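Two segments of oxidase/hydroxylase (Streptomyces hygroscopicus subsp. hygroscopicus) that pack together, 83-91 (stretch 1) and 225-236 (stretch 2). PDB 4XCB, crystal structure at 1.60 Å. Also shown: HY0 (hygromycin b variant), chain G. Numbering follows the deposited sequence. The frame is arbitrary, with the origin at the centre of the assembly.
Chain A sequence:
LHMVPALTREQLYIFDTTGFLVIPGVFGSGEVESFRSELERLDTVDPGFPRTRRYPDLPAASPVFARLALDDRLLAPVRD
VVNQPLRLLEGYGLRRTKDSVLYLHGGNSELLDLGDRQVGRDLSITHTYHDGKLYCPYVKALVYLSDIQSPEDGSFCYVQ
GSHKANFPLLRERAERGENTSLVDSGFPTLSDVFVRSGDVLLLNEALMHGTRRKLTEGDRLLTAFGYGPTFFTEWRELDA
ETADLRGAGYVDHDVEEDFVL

Stretch 1 83-91: NQPLRLLEG
Stretch 2 225-236: FGYGPTFFTEWR

Residues 86-91 and 225-229 form neighbouring antiparallel strands, their N-to-C directions 148° apart and their axes approaching to 4.6 Å. Leu86 lies opposite Pro229, Arg87 opposite Gly228 and Leu88 opposite Tyr227; beyond a bulge the register shifts by one, so that Glu90 pairs with Gly226 and Gly91 with Phe225.

The N and O of Arg87, Leu89 and Glu90 all find partners in stretch 2. Arg87 N donates to Gly228 O (2.7 Å), and Gly228 N returns a bond to Arg87 O (3.1 Å). At the bulge, Gly226 O accepts from Leu89 N (2.7 Å) and, weakly, from Glu90 N (3.4 Å), while Gly226 N donates to Glu90 O (2.9 Å). Here Leu89 leaves the extended region (phi/psi -100/-27) and its CA-to-CB bond points toward stretch 2. Its carbonyl is not wasted: Leu89 O accepts from Trp235 N (2.9 Å) and from a water at 3.1 Å that also donates to Trp235 O (2.5 Å).

From Pro229, which has no amide hydrogen to offer, stretch 2 folds back through a type I turn to Phe232, closed by Phe232 N to Pro229 O (3.0 Å). Thr230 N makes a weak bond to Pro85 O (3.0 Å). The turn brings residues 232-235 back past stretch 1, where Arg87, fully extended (chi1 to chi3 all t), reaches them. Its NH1 donates to Phe232 O (2.8 Å), its NH2 forms a salt bridge with Glu234 OE2 (3.5 Å), and its NE donates to a water at 3.0 Å, which lies 2.7 Å from Leu88 O and 2.8 Å from Glu234 OE2. Glu234 CG covers one face of the guanidinium.

Apolar contacts add to the hydrogen bonds. Leu89 (m, t) is well covered, with CD2 3.8 Å from Phe232 CB and CD1 3.6 Å from Gly228 N; glycine suits 228, since an ideal CB would be tight against Leu89 CD1 and clash with Pro229 CD. On the sheet face shared by Leu88 and Tyr227, Leu88 CD1 (t, p) packs 3.7 Å from Tyr227 CE2 (chi1 m). Gly226 leaves room for Glu90 CG, and Gly91 for Phe225 CD1, each of which an ideal CB would hit.

Glu90 (p, t) and Trp235 (t) meet the hygromycin variant: HY0 O32 donates to Glu90 OE1 (2.6 Å), HY0 O31 to Glu90 OE2 (2.9 Å), and Trp235 NE1 donates to HY0 O35 (2.8 Å), with HY0 C26 over one indole face.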

# COMPACT_ATOMS: atom_id res chain seq x y z
N ASN A 83 1.58 -3.60 17.60
CA ASN A 83 0.12 -3.65 17.66
C ASN A 83 -0.46 -5.03 17.28
O ASN A 83 -1.44 -5.15 16.53
CB ASN A 83 -0.48 -2.54 16.80
CG ASN A 83 -0.41 -1.19 17.48
OD1 ASN A 83 -1.00 -1.00 18.55
ND2 ASN A 83 0.32 -0.24 16.88
N GLN A 84 0.20 -6.06 17.79
CA GLN A 84 -0.25 -7.46 17.68
C GLN A 84 -0.04 -8.12 19.04
O GLN A 84 0.77 -7.64 19.83
CB GLN A 84 0.56 -8.23 16.63
CG GLN A 84 0.51 -7.64 15.25
CD GLN A 84 -0.76 -8.02 14.51
OE1 GLN A 84 -0.88 -9.12 14.00
NE2 GLN A 84 -1.68 -7.09 14.44
N PRO A 85 -0.77 -9.23 19.30
CA PRO A 85 -0.38 -10.06 20.44
C PRO A 85 1.10 -10.39 20.31
O PRO A 85 1.55 -10.79 19.25
CB PRO A 85 -1.26 -11.32 20.29
CG PRO A 85 -2.42 -10.87 19.46
CD PRO A 85 -1.87 -9.82 18.52
N LEU A 86 1.85 -10.17 21.39
CA LEU A 86 3.30 -10.10 21.37
C LEU A 86 4.00 -11.37 21.83
O LEU A 86 3.54 -12.06 22.74
CB LEU A 86 3.74 -8.95 22.26
CG LEU A 86 4.85 -7.99 21.85
CD1 LEU A 86 4.79 -7.61 20.37
CD2 LEU A 86 4.69 -6.77 22.74
N ARG A 87 5.15 -11.63 21.22
CA ARG A 87 6.04 -12.68 21.67
C ARG A 87 7.48 -12.16 21.68
O ARG A 87 7.88 -11.39 20.81
CB ARG A 87 5.90 -13.90 20.76
CG ARG A 87 6.72 -15.09 21.18
CD ARG A 87 6.65 -16.20 20.14
NE ARG A 87 7.29 -17.39 20.68
CZ ARG A 87 7.46 -18.54 20.04
NH1 ARG A 87 7.06 -18.67 18.78
NH2 ARG A 87 8.04 -19.56 20.66
N LEU A 88 8.26 -12.57 22.68
CA LEU A 88 9.68 -12.28 22.72
C LEU A 88 10.43 -13.21 21.78
O LEU A 88 10.36 -14.43 21.93
CB LEU A 88 10.20 -12.43 24.16
CG LEU A 88 11.71 -12.29 24.34
CD1 LEU A 88 12.16 -10.87 24.09
CD2 LEU A 88 12.11 -12.73 25.75
N LEU A 89 11.14 -12.65 20.80
CA LEU A 89 11.75 -13.50 19.76
C LEU A 89 13.24 -13.77 20.00
O LEU A 89 13.77 -14.80 19.58
CB LEU A 89 11.57 -12.86 18.38
CG LEU A 89 10.13 -12.64 17.96
CD1 LEU A 89 10.16 -11.98 16.59
CD2 LEU A 89 9.32 -13.93 17.93
N GLU A 90 13.89 -12.85 20.70
CA GLU A 90 15.31 -13.01 21.02
C GLU A 90 15.76 -11.99 22.05
O GLU A 90 15.13 -10.96 22.24
CB GLU A 90 16.19 -12.89 19.78
CG GLU A 90 15.95 -11.61 19.02
CD GLU A 90 16.88 -11.45 17.82
OE1 GLU A 90 16.57 -10.63 16.95
OE2 GLU A 90 17.92 -12.15 17.77
N GLY A 91 16.86 -12.29 22.74
CA GLY A 91 17.47 -11.33 23.63
C GLY A 91 18.94 -11.64 23.72
O GLY A 91 19.32 -12.73 24.18
N PHE A 225 16.67 -6.66 22.45
CA PHE A 225 15.53 -7.56 22.62
C PHE A 225 14.61 -7.43 21.43
O PHE A 225 14.24 -6.32 21.05
CB PHE A 225 14.79 -7.25 23.93
CG PHE A 225 15.66 -7.40 25.14
CD1 PHE A 225 15.81 -8.64 25.74
CD2 PHE A 225 16.32 -6.32 25.69
CE1 PHE A 225 16.61 -8.80 26.86
CE2 PHE A 225 17.14 -6.46 26.80
CZ PHE A 225 17.28 -7.71 27.39
N GLY A 226 14.25 -8.58 20.84
CA GLY A 226 13.51 -8.59 19.59
C GLY A 226 12.12 -9.11 19.85
O GLY A 226 11.95 -10.10 20.56
N TYR A 227 11.13 -8.41 19.31
CA TYR A 227 9.73 -8.73 19.55
C TYR A 227 8.98 -8.83 18.25
O TYR A 227 9.28 -8.12 17.28
CB TYR A 227 9.06 -7.66 20.42
CG TYR A 227 9.74 -7.39 21.74
CD1 TYR A 227 10.73 -6.42 21.84
CD2 TYR A 227 9.39 -8.10 22.89
CE1 TYR A 227 11.35 -6.16 23.04
CE2 TYR A 227 10.01 -7.84 24.10
CZ TYR A 227 10.99 -6.88 24.17
OH TYR A 227 11.62 -6.61 25.37
N GLY A 228 7.96 -9.68 18.22
CA GLY A 228 7.04 -9.70 17.11
C GLY A 228 5.78 -10.42 17.51
O GLY A 228 5.56 -10.68 18.70
N PRO A 229 4.95 -10.77 16.52
CA PRO A 229 3.67 -11.41 16.82
C PRO A 229 3.81 -12.81 17.37
O PRO A 229 4.83 -13.45 17.17
CB PRO A 229 2.96 -11.43 15.46
CG PRO A 229 3.69 -10.42 14.64
CD PRO A 229 5.10 -10.49 15.08
N THR A 230 2.78 -13.29 18.06
CA THR A 230 2.82 -14.61 18.66
C THR A 230 3.00 -15.74 17.65
O THR A 230 3.41 -16.83 18.05
CB THR A 230 1.54 -14.90 19.46
OG1 THR A 230 0.39 -14.71 18.63
CG2 THR A 230 1.47 -13.97 20.65
N PHE A 231 2.72 -15.49 16.38
CA PHE A 231 2.86 -16.54 15.37
C PHE A 231 4.23 -16.51 14.70
O PHE A 231 4.48 -17.32 13.81
CB PHE A 231 1.75 -16.44 14.32
CG PHE A 231 1.57 -15.08 13.74
CD1 PHE A 231 0.63 -14.20 14.27
CD2 PHE A 231 2.36 -14.66 12.69
CE1 PHE A 231 0.47 -12.94 13.75
CE2 PHE A 231 2.20 -13.38 12.17
CZ PHE A 231 1.26 -12.53 12.70
N PHE A 232 5.10 -15.58 15.09
CA PHE A 232 6.50 -15.62 14.65
C PHE A 232 7.27 -16.64 15.49
O PHE A 232 7.02 -16.76 16.69
CB PHE A 232 7.18 -14.25 14.77
CG PHE A 232 7.02 -13.37 13.55
CD1 PHE A 232 5.89 -13.44 12.76
CD2 PHE A 232 8.00 -12.45 13.23
CE1 PHE A 232 5.75 -12.62 11.65
CE2 PHE A 232 7.86 -11.62 12.14
CZ PHE A 232 6.75 -11.70 11.35
N THR A 233 8.19 -17.37 14.87
CA THR A 233 9.08 -18.25 15.62
C THR A 233 10.21 -17.47 16.30
O THR A 233 10.57 -16.37 15.85
CB THR A 233 9.72 -19.34 14.73
OG1 THR A 233 10.50 -18.73 13.69
CG2 THR A 233 8.68 -20.25 14.13
N GLU A 234 10.78 -18.03 17.37
CA GLU A 234 11.92 -17.37 18.00
C GLU A 234 13.04 -17.26 16.98
O GLU A 234 13.14 -18.11 16.09
CB GLU A 234 12.36 -18.13 19.25
CG GLU A 234 11.39 -17.93 20.41
CD GLU A 234 11.63 -18.88 21.57
OE1 GLU A 234 12.53 -19.73 21.47
OE2 GLU A 234 10.90 -18.77 22.58
N TRP A 235 13.88 -16.24 17.09
CA TRP A 235 14.87 -16.04 16.03
C TRP A 235 15.88 -17.16 15.94
O TRP A 235 16.45 -17.62 16.94
CB TRP A 235 15.63 -14.72 16.18
CG TRP A 235 16.53 -14.54 15.01
CD1 TRP A 235 16.17 -14.08 13.77
CD2 TRP A 235 17.92 -14.88 14.92
NE1 TRP A 235 17.25 -14.09 12.93
CE2 TRP A 235 18.34 -14.58 13.60
CE3 TRP A 235 18.85 -15.41 15.82
CZ2 TRP A 235 19.64 -14.79 13.18
CZ3 TRP A 235 20.15 -15.60 15.39
CH2 TRP A 235 20.53 -15.30 14.08
N ARG A 236 16.10 -17.60 14.70
CA ARG A 236 17.12 -18.57 14.37
C ARG A 236 17.56 -18.31 12.94
O ARG A 236 16.74 -17.99 12.08
CB ARG A 236 16.59 -20.00 14.52
CG ARG A 236 17.44 -21.06 13.87
CD ARG A 236 16.72 -22.40 13.86
NE ARG A 236 17.32 -23.31 12.89
CZ ARG A 236 16.71 -24.38 12.39
NH1 ARG A 236 15.48 -24.68 12.78
NH2 ARG A 236 17.33 -25.15 11.51
C1 HY0 G . 22.83 -13.11 7.78
C2 HY0 G . 23.59 -13.76 6.65
C3 HY0 G . 24.43 -14.91 7.18
C4 HY0 G . 25.41 -14.41 8.24
C5 HY0 G . 24.69 -13.65 9.35
C6 HY0 G . 23.79 -12.57 8.82
N7 HY0 G . 22.65 -14.25 5.71
O8 HY0 G . 22.10 -12.04 7.25
N9 HY0 G . 26.10 -15.52 8.79
C10 HY0 G . 27.17 -15.92 7.88
O11 HY0 G . 25.67 -13.04 10.17
C12 HY0 G . 21.92 -10.17 10.97
C13 HY0 G . 22.97 -10.65 10.01
O14 HY0 G . 24.27 -10.20 10.32
C15 HY0 G . 24.32 -8.80 10.32
C16 HY0 G . 23.63 -8.34 11.57
C17 HY0 G . 22.12 -8.80 11.46
O18 HY0 G . 23.01 -12.07 9.95
C19 HY0 G . 25.78 -8.36 10.32
O20 HY0 G . 26.34 -8.65 9.04
O21 HY0 G . 24.21 -8.90 12.69
O22 HY0 G . 21.56 -8.70 12.70
C23 HY0 G . 20.99 -9.99 12.99
C24 HY0 G . 21.10 -10.25 14.46
C25 HY0 G . 20.23 -11.43 14.85
C26 HY0 G . 18.80 -11.24 14.37
C27 HY0 G . 18.83 -11.05 12.90
O28 HY0 G . 19.63 -9.93 12.61
O29 HY0 G . 21.72 -11.00 12.18
O30 HY0 G . 22.45 -10.59 14.83
O31 HY0 G . 20.30 -11.60 16.25
O32 HY0 G . 18.18 -10.12 15.00
C33 HY0 G . 17.41 -10.78 12.36
C34 HY0 G . 17.36 -11.09 10.88
O35 HY0 G . 17.35 -12.49 10.65
N36 HY0 G . 17.13 -9.40 12.51
O HOH W 1 9.09 -16.62 22.96
O HOH W 2 16.28 -16.62 19.27